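Obg-like ATPase 1 (Schizosaccharomyces pombe, PDB 1NI3) hydrolyses ATP, and GTP less efficiently, and negatively regulates the G2/M transition of the cell cycle. Local coordinates at residues A[123-127]-A[243-249]; A[140-145]-A[248-252]; A[201-205]-A[256-260]. The contacts are given in a common frame with arbitrary orientation. Residues are numbered along the deposited sequence.

Contact 1 of 3, residues A[123-127]-A[243-249]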
loop_
_atom_site.group_PDB
_atom_site.type_symbol
_atom_site.label_atom_id
_atom_site.label_comp_id
_atom_site.label_asym_id
_atom_site.label_seq_id
_atom_site.Cartn_x
_atom_site.Cartn_y
_atom_site.Cartn_z
ATOM N N VAL A 123 13.348 0.661 8.011
ATOM C CA VAL A 123 14.464 0.016 8.706
ATOM C C VAL A 123 15.692 0.932 8.688
ATOM O O VAL A 123 16.068 1.463 7.640
ATOM C CB VAL A 123 14.833 -1.340 8.045
ATOM C CG1 VAL A 123 15.966 -2.006 8.807
ATOM C CG2 VAL A 123 13.615 -2.253 8.014
ATOM N N ARG A 124 16.313 1.117 9.848
ATOM C CA ARG A 124 17.492 1.975 9.944
ATOM C C ARG A 124 18.785 1.240 9.630
ATOM O O ARG A 124 19.056 0.174 10.182
ATOM C CB ARG A 124 17.579 2.600 11.331
ATOM C CG ARG A 124 18.836 3.408 11.556
ATOM C CD ARG A 124 18.719 4.211 12.831
ATOM N NE ARG A 124 19.844 5.117 13.001
ATOM C CZ ARG A 124 19.871 6.101 13.892
ATOM N NH1 ARG A 124 18.828 6.300 14.688
ATOM N NH2 ARG A 124 20.937 6.889 13.989
ATOM N N ALA A 125 19.581 1.830 8.745
ATOM C CA ALA A 125 20.855 1.254 8.328
ATOM C C ALA A 125 21.903 2.360 8.340
ATOM O O ALA A 125 22.855 2.346 7.561
ATOM C CB ALA A 125 20.741 0.682 6.934
ATOM N N PHE A 126 21.718 3.328 9.222
ATOM C CA PHE A 126 22.657 4.413 9.339
ATOM C C PHE A 126 22.891 4.611 10.820
ATOM O O PHE A 126 22.062 4.222 11.645
ATOM C CB PHE A 126 22.080 5.674 8.712
ATOM C CG PHE A 126 20.873 6.206 9.421
ATOM C CD1 PHE A 126 21.001 7.162 10.414
ATOM C CD2 PHE A 126 19.602 5.764 9.086
ATOM C CE1 PHE A 126 19.877 7.659 11.068
ATOM C CE2 PHE A 126 18.480 6.261 9.740
ATOM C CZ PHE A 126 18.623 7.215 10.729
ATOM N N ASP A 127 24.029 5.209 11.156
ATOM C CA ASP A 127 24.384 5.473 12.551
ATOM C C ASP A 127 25.029 6.848 12.739
ATOM O O ASP A 127 25.649 7.111 13.764
ATOM C CB ASP A 127 25.300 4.349 13.077
ATOM C CG ASP A 127 26.317 3.876 12.039
ATOM O OD1 ASP A 127 27.021 2.879 12.308
ATOM O OD2 ASP A 127 26.422 4.505 10.960
ATOM N N ASN A 243 25.888 -1.135 1.682
ATOM C CA ASN A 243 25.604 -0.735 3.055
ATOM C C ASN A 243 26.230 -1.667 4.088
ATOM O O ASN A 243 26.653 -2.778 3.773
ATOM C CB ASN A 243 24.095 -0.661 3.273
ATOM C CG ASN A 243 23.737 -0.164 4.652
ATOM O OD1 ASN A 243 23.918 1.009 4.962
ATOM N ND2 ASN A 243 23.241 -1.061 5.499
ATOM N N LYS A 244 26.281 -1.207 5.330
ATOM C CA LYS A 244 26.859 -1.988 6.413
ATOM C C LYS A 244 25.892 -3.031 6.956
ATOM O O LYS A 244 26.300 -4.150 7.272
ATOM C CB LYS A 244 27.301 -1.048 7.541
ATOM C CG LYS A 244 27.634 -1.717 8.869
ATOM C CD LYS A 244 27.984 -0.666 9.931
ATOM C CE LYS A 244 28.209 -1.288 11.307
ATOM N NZ LYS A 244 28.399 -0.271 12.388
ATOM N N TYR A 245 24.611 -2.679 7.056
ATOM C CA TYR A 245 23.618 -3.610 7.590
ATOM C C TYR A 245 22.747 -4.271 6.530
ATOM O O TYR A 245 22.087 -5.278 6.801
ATOM C CB TYR A 245 22.701 -2.890 8.578
ATOM C CG TYR A 245 23.406 -2.004 9.580
ATOM C CD1 TYR A 245 23.804 -0.713 9.239
ATOM C CD2 TYR A 245 23.641 -2.445 10.883
ATOM C CE1 TYR A 245 24.415 0.121 10.175
ATOM C CE2 TYR A 245 24.252 -1.626 11.823
ATOM C CZ TYR A 245 24.636 -0.344 11.466
ATOM O OH TYR A 245 25.240 0.461 12.406
ATOM N N LEU A 246 22.752 -3.712 5.327
ATOM C CA LEU A 246 21.927 -4.230 4.242
ATOM C C LEU A 246 21.911 -5.752 4.100
ATOM O O LEU A 246 20.853 -6.371 4.236
ATOM C CB LEU A 246 22.342 -3.583 2.919
ATOM C CG LEU A 246 21.412 -3.792 1.726
ATOM C CD1 LEU A 246 19.972 -3.496 2.108
ATOM C CD2 LEU A 246 21.857 -2.891 0.597
ATOM N N PRO A 247 23.077 -6.376 3.844
ATOM C CA PRO A 247 23.092 -7.836 3.694
ATOM C C PRO A 247 22.407 -8.557 4.847
ATOM O O PRO A 247 21.593 -9.449 4.639
ATOM C CB PRO A 247 24.582 -8.157 3.592
ATOM C CG PRO A 247 25.206 -7.096 4.455
ATOM C CD PRO A 247 24.445 -5.856 4.024
ATOM N N LYS A 248 22.735 -8.149 6.066
ATOM C CA LYS A 248 22.164 -8.755 7.254
ATOM C C LYS A 248 20.646 -8.627 7.228
ATOM O O LYS A 248 19.932 -9.627 7.262
ATOM C CB LYS A 248 22.742 -8.076 8.497
ATOM C CG LYS A 248 24.235 -7.733 8.351
ATOM C CD LYS A 248 24.936 -7.530 9.702
ATOM C CE LYS A 248 25.032 -8.840 10.487
ATOM N NZ LYS A 248 25.642 -8.674 11.837
ATOM N N ILE A 249 20.167 -7.389 7.153
ATOM C CA ILE A 249 18.733 -7.090 7.108
ATOM C C ILE A 249 18.008 -7.955 6.076
ATOM O O ILE A 249 16.935 -8.508 6.340
ATOM C CB ILE A 249 18.478 -5.606 6.748
ATOM C CG1 ILE A 249 18.944 -4.700 7.889
ATOM C CG2 ILE A 249 17.002 -5.381 6.450
ATOM C CD1 ILE A 249 18.810 -3.240 7.583
#
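In the P-loop NTPase fold, the chain leaves a parallel strand at its C-terminal end, where nucleotide-binding loops gather, and helices cover the sheet. Segment 123-127, running off strand 118-124, meets the loop leading into helix 246-254 and the first turn of that helix. Val-123, hydrogen-bonded through its backbone to Leu-230 and Asn-232 of the neighbouring strand 227-232, sends its side chain to the helix: CG1 of Val-123 lies 3.3 Å from CD1 of Ile-249, a tight apolar contact in the buried layer between sheet and helix. The CA-to-CB bond of Arg-124 points sideways; its NE donates a 2.7 Å hydrogen bond to O of Phe-126, while NH1 makes a weak hydrogen bond to O of Asn-30, a predicted ATP-binding residue. Ala-125 gives up the largest area here, 72 Å². Its small side chain lets the backbones approach, with 5.6 Å between CA of Ala-125 and CA of Tyr-245, and CB of Ala-125 rests 4.1 Å from CD1 of the Tyr-245 ring. Phe-126 points its CA-to-CB bond away from segment 243-249. The chain then brings Asp-127 back toward that segment, where one carboxylate oxygen serves two partners. OD1 of Asp-127 forms a long salt bridge, with a weak hydrogen bond, to NZ of Lys-244 (3.4 Å), and near the plane of the Tyr-245 ring OD1 of Asp-127 accepts a hydrogen bond from OH of Tyr-245 at 3.0 Å.

Contact 2 of 3, residues A[140-145]-A[248-252]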
loop_
_atom_site.group_PDB
_atom_site.type_symbol
_atom_site.label_atom_id
_atom_site.label_comp_id
_atom_site.label_asym_id
_atom_site.label_seq_id
_atom_site.Cartn_x
_atom_site.Cartn_y
_atom_site.Cartn_z
ATOM N N PRO A 140 19.615 -2.793 13.603
ATOM C CA PRO A 140 18.341 -2.954 12.894
ATOM C C PRO A 140 17.680 -4.304 13.159
ATOM O O PRO A 140 16.506 -4.369 13.533
ATOM C CB PRO A 140 18.741 -2.787 11.431
ATOM C CG PRO A 140 20.103 -3.375 11.402
ATOM C CD PRO A 140 20.734 -2.789 12.645
ATOM N N ILE A 141 18.444 -5.375 12.968
ATOM C CA ILE A 141 17.944 -6.725 13.194
ATOM C C ILE A 141 17.144 -6.820 14.489
ATOM O O ILE A 141 16.079 -7.432 14.515
ATOM C CB ILE A 141 19.098 -7.739 13.242
ATOM C CG1 ILE A 141 19.800 -7.798 11.880
ATOM C CG2 ILE A 141 18.568 -9.106 13.634
ATOM C CD1 ILE A 141 20.679 -6.600 11.582
ATOM N N ARG A 142 17.648 -6.213 15.558
ATOM C CA ARG A 142 16.940 -6.264 16.823
ATOM C C ARG A 142 15.566 -5.627 16.674
ATOM O O ARG A 142 14.542 -6.275 16.892
ATOM C CB ARG A 142 17.713 -5.522 17.908
ATOM C CG ARG A 142 17.360 -6.003 19.295
ATOM C CD ARG A 142 17.755 -5.008 20.365
ATOM N NE ARG A 142 16.906 -3.817 20.342
ATOM C CZ ARG A 142 17.285 -2.633 19.864
ATOM N NH1 ARG A 142 18.508 -2.472 19.363
ATOM N NH2 ARG A 142 16.447 -1.601 19.902
ATOM N N ASP A 143 15.561 -4.351 16.292
ATOM C CA ASP A 143 14.333 -3.568 16.113
ATOM C C ASP A 143 13.354 -4.227 15.147
ATOM O O ASP A 143 12.133 -4.162 15.331
ATOM C CB ASP A 143 14.683 -2.178 15.590
ATOM C CG ASP A 143 15.573 -1.414 16.534
ATOM O OD1 ASP A 143 16.544 -2.018 17.039
ATOM O OD2 ASP A 143 15.313 -0.214 16.770
ATOM N N LEU A 144 13.906 -4.840 14.106
ATOM C CA LEU A 144 13.101 -5.526 13.108
ATOM C C LEU A 144 12.261 -6.618 13.760
ATOM O O LEU A 144 11.083 -6.781 13.433
ATOM C CB LEU A 144 14.003 -6.162 12.059
ATOM C CG LEU A 144 14.059 -5.501 10.687
ATOM C CD1 LEU A 144 15.151 -6.154 9.865
ATOM C CD2 LEU A 144 12.709 -5.630 10.008
ATOM N N SER A 145 12.875 -7.372 14.667
ATOM C CA SER A 145 12.186 -8.450 15.350
ATOM C C SER A 145 11.193 -7.915 16.384
ATOM O O SER A 145 10.109 -8.469 16.567
ATOM C CB SER A 145 13.205 -9.373 16.017
ATOM O OG SER A 145 12.578 -10.583 16.477
ATOM N N LYS A 248 22.735 -8.149 6.066
ATOM C CA LYS A 248 22.164 -8.755 7.254
ATOM C C LYS A 248 20.646 -8.627 7.228
ATOM O O LYS A 248 19.932 -9.627 7.262
ATOM C CB LYS A 248 22.742 -8.076 8.497
ATOM C CG LYS A 248 24.235 -7.733 8.351
ATOM C CD LYS A 248 24.936 -7.530 9.702
ATOM C CE LYS A 248 25.032 -8.840 10.487
ATOM N NZ LYS A 248 25.642 -8.674 11.837
ATOM N N ILE A 249 20.167 -7.389 7.153
ATOM C CA ILE A 249 18.733 -7.090 7.108
ATOM C C ILE A 249 18.008 -7.955 6.076
ATOM O O ILE A 249 16.935 -8.508 6.340
ATOM C CB ILE A 249 18.478 -5.606 6.748
ATOM C CG1 ILE A 249 18.944 -4.700 7.889
ATOM C CG2 ILE A 249 17.002 -5.381 6.450
ATOM C CD1 ILE A 249 18.810 -3.240 7.583
ATOM N N LYS A 250 18.605 -8.058 4.894
ATOM C CA LYS A 250 18.030 -8.846 3.815
ATOM C C LYS A 250 17.695 -10.262 4.272
ATOM O O LYS A 250 16.534 -10.676 4.253
ATOM C CB LYS A 250 18.996 -8.883 2.621
ATOM C CG LYS A 250 18.430 -9.581 1.395
ATOM C CD LYS A 250 19.272 -9.336 0.151
ATOM C CE LYS A 250 18.787 -10.196 -1.014
ATOM N NZ LYS A 250 17.334 -9.992 -1.294
ATOM N N LYS A 251 18.715 -10.994 4.705
ATOM C CA LYS A 251 18.526 -12.370 5.155
ATOM C C LYS A 251 17.468 -12.505 6.235
ATOM O O LYS A 251 16.587 -13.358 6.151
ATOM C CB LYS A 251 19.848 -12.969 5.658
ATOM C CG LYS A 251 19.835 -14.490 5.621
ATOM C CD LYS A 251 21.224 -15.102 5.678
ATOM C CE LYS A 251 21.171 -16.562 5.238
ATOM N NZ LYS A 251 22.516 -17.196 5.129
ATOM N N TRP A 252 17.559 -11.661 7.251
ATOM C CA TRP A 252 16.593 -11.688 8.329
ATOM C C TRP A 252 15.201 -11.747 7.752
ATOM O O TRP A 252 14.368 -12.545 8.186
ATOM C CB TRP A 252 16.681 -10.431 9.173
ATOM C CG TRP A 252 15.816 -10.499 10.376
ATOM C CD1 TRP A 252 16.194 -10.901 11.616
ATOM C CD2 TRP A 252 14.417 -10.175 10.469
ATOM N NE1 TRP A 252 15.127 -10.849 12.485
ATOM C CE2 TRP A 252 14.023 -10.406 11.806
ATOM C CE3 TRP A 252 13.458 -9.714 9.554
ATOM C CZ2 TRP A 252 12.719 -10.191 12.254
ATOM C CZ3 TRP A 252 12.157 -9.500 10.003
ATOM C CH2 TRP A 252 11.803 -9.739 11.341
#
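Trp-252 dominates this helix pair, with 115 Å² of its surface covered by segment 140-145. Its indole reaches across to the first turns of helix 140-168 and lies against three residues there. Leu-144 sits squarely over one face: CB of Leu-144 is 4.1 Å from the centroid of the six-membered ring of Trp-252 and only 3° off the ring normal, a CH-pi contact, and CD2 of Leu-144 comes to 3.9 Å from CZ3 of Trp-252. Further along the indole, CZ2 of Trp-252 lies 3.6 Å from CA of Ser-145, whose hydroxyl is hydrogen-bonded to Asp-149 within its own helix.

Leu-144, with 70 Å² covered, also touches the other helix one turn earlier, CD1 of Leu-144 to CG2 of Ile-249 at 4.0 Å. The two helices, 140-168 and 246-254, lie side by side against the parallel strands 118-124 and 227-232 of the mixed sheet, an alpha/beta arrangement of the P-loop NTPase type; Leu-144 and Ile-249 both touch these two strands. The short segments run in nearly the same direction, at 29° with axes 10.1 Å apart, a spacing that leaves room for intervening side chains.

Ile-141 contributes 68 Å². Although its CA-to-CB bond points sideways, the end of its side chain comes nearer: CG2 of Ile-141 lies 3.6 Å from CD1 of Trp-252, and CD1 of Ile-141 4.0 Å from CB of Lys-248. At the start of the helix, CB of Pro-140 meets CD1 of Ile-249 at 3.9 Å.

Contact 3 of 3, residues A[201-205]-A[256-260]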
loop_
_atom_site.group_PDB
_atom_site.type_symbol
_atom_site.label_atom_id
_atom_site.label_comp_id
_atom_site.label_asym_id
_atom_site.label_seq_id
_atom_site.Cartn_x
_atom_site.Cartn_y
_atom_site.Cartn_z
ATOM N N GLN A 201 4.415 -16.508 13.193
ATOM C CA GLN A 201 4.568 -15.720 11.960
ATOM C C GLN A 201 3.315 -14.898 11.629
ATOM O O GLN A 201 2.196 -15.305 11.943
ATOM C CB GLN A 201 4.881 -16.629 10.769
ATOM C CG GLN A 201 6.333 -17.040 10.668
ATOM C CD GLN A 201 6.767 -17.295 9.230
ATOM O OE1 GLN A 201 6.722 -16.394 8.387
ATOM N NE2 GLN A 201 7.196 -18.520 8.947
ATOM N N PRO A 202 3.492 -13.729 10.989
ATOM C CA PRO A 202 2.344 -12.891 10.640
ATOM C C PRO A 202 1.291 -13.663 9.862
ATOM O O PRO A 202 1.601 -14.399 8.926
ATOM C CB PRO A 202 2.973 -11.743 9.852
ATOM C CG PRO A 202 4.288 -12.280 9.406
ATOM C CD PRO A 202 4.749 -13.094 10.569
ATOM N N ILE A 203 0.038 -13.490 10.274
ATOM C CA ILE A 203 -1.101 -14.182 9.672
ATOM C C ILE A 203 -1.156 -14.069 8.140
ATOM O O ILE A 203 -1.611 -14.993 7.452
ATOM C CB ILE A 203 -2.442 -13.662 10.281
ATOM C CG1 ILE A 203 -3.464 -14.791 10.320
ATOM C CG2 ILE A 203 -2.974 -12.481 9.489
ATOM C CD1 ILE A 203 -3.122 -15.887 11.326
ATOM N N ARG A 204 -0.680 -12.950 7.601
ATOM C CA ARG A 204 -0.712 -12.765 6.162
ATOM C C ARG A 204 0.167 -13.791 5.450
ATOM O O ARG A 204 0.122 -13.911 4.223
ATOM C CB ARG A 204 -0.242 -11.364 5.805
ATOM C CG ARG A 204 1.220 -11.100 6.030
ATOM C CD ARG A 204 1.586 -9.812 5.337
ATOM N NE ARG A 204 2.997 -9.494 5.476
ATOM C CZ ARG A 204 3.519 -8.890 6.535
ATOM N NH1 ARG A 204 2.740 -8.531 7.550
ATOM N NH2 ARG A 204 4.821 -8.648 6.582
ATOM N N LYS A 205 0.953 -14.538 6.220
ATOM C CA LYS A 205 1.852 -15.532 5.648
ATOM C C LYS A 205 1.340 -16.967 5.680
ATOM O O LYS A 205 1.921 -17.853 5.050
ATOM C CB LYS A 205 3.209 -15.462 6.350
ATOM C CG LYS A 205 3.856 -14.087 6.302
ATOM C CD LYS A 205 4.206 -13.675 4.878
ATOM C CE LYS A 205 4.908 -12.321 4.840
ATOM N NZ LYS A 205 5.138 -11.854 3.445
ATOM N N ASN A 256 11.931 -14.532 8.380
ATOM C CA ASN A 256 10.998 -14.030 9.384
ATOM C C ASN A 256 9.759 -13.419 8.763
ATOM O O ASN A 256 8.670 -13.433 9.344
ATOM C CB ASN A 256 11.686 -12.975 10.241
ATOM C CG ASN A 256 12.752 -13.563 11.140
ATOM O OD1 ASN A 256 12.443 -14.247 12.115
ATOM N ND2 ASN A 256 14.017 -13.324 10.801
ATOM N N SER A 257 9.942 -12.863 7.576
ATOM C CA SER A 257 8.854 -12.249 6.854
ATOM C C SER A 257 9.256 -12.359 5.403
ATOM O O SER A 257 9.625 -11.373 4.769
ATOM C CB SER A 257 8.704 -10.789 7.263
ATOM O OG SER A 257 7.332 -10.432 7.275
ATOM N N PRO A 258 9.204 -13.581 4.862
ATOM C CA PRO A 258 9.567 -13.843 3.471
ATOM C C PRO A 258 8.576 -13.268 2.477
ATOM O O PRO A 258 7.389 -13.136 2.773
ATOM C CB PRO A 258 9.627 -15.359 3.424
ATOM C CG PRO A 258 8.542 -15.750 4.380
ATOM C CD PRO A 258 8.784 -14.822 5.540
ATOM N N GLY A 259 9.088 -12.913 1.304
ATOM C CA GLY A 259 8.254 -12.375 0.254
ATOM C C GLY A 259 8.145 -10.872 0.256
ATOM O O GLY A 259 8.094 -10.241 -0.797
ATOM N N ASP A 260 8.110 -10.292 1.447
ATOM C CA ASP A 260 7.981 -8.849 1.584
ATOM C C ASP A 260 9.068 -8.070 0.847
ATOM O O ASP A 260 10.251 -8.398 0.906
ATOM C CB ASP A 260 7.965 -8.488 3.060
ATOM C CG ASP A 260 6.833 -9.163 3.788
ATOM O OD1 ASP A 260 5.660 -8.884 3.450
ATOM O OD2 ASP A 260 7.104 -9.990 4.680
#
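Asp-260 is the hub of a salt-bridge network that ties two loops together. NZ of Lys-205 lies 3.0 Å from OD2 of Asp-260 and donates a 2.7 Å hydrogen bond to O of Pro-258, so one ammonium group spans a carboxylate and a backbone carbonyl. Arg-204 approaches the same carboxylate by its guanidinium edge, with NH2 of Arg-204 3.3 Å from OD1 of Asp-260. The hydrogen bonds of both Arg-204 and Lys-205 to the carboxylate are weak, unlike that of Lys-205 to Pro-258. On its own loop, Ser-257 donates from OG to OD2 of Asp-260 at 2.6 Å. Around this polar centre the packing is looser: CG of Pro-202 is 4.1 Å from OG of Ser-257, and OE1 of Gln-201 is 3.9 Å from CD of Pro-258. Tyr-229 of strand 227-232 touches the side chains of Ser-257 and Asp-260. The arrangement is a salt-bridge network between connecting loops of an alpha/beta nucleotide-binding domain, joining the loop after helix 179-199 to the link from helix 246-254 into strand 262-265.

Overall arrangement
The three contacts illustrate how successive parts of one chain region can be fixed at different points. Contacts 1 and 2, with centres 8 Å apart, overlap in sequence at Lys-248 and Ile-249, and Ile-249 packs in both. They also touch directly: CB of Pro-140 lies 3.2 Å from O of Arg-124, and CD of Pro-140 is 3.4 Å from CD2 of Tyr-245. Contact 3 continues along the sequence just past helix 246-254; its centre is 14 Å from that of contact 2 and 20 Å from that of contact 1. Contact 1 is nearest the predicted ATP site, with the Asn-243 and Arg-124 side chains each about 4 Å from those of Met-233 and Val-31 respectively, whereas contact 3 lies away from it.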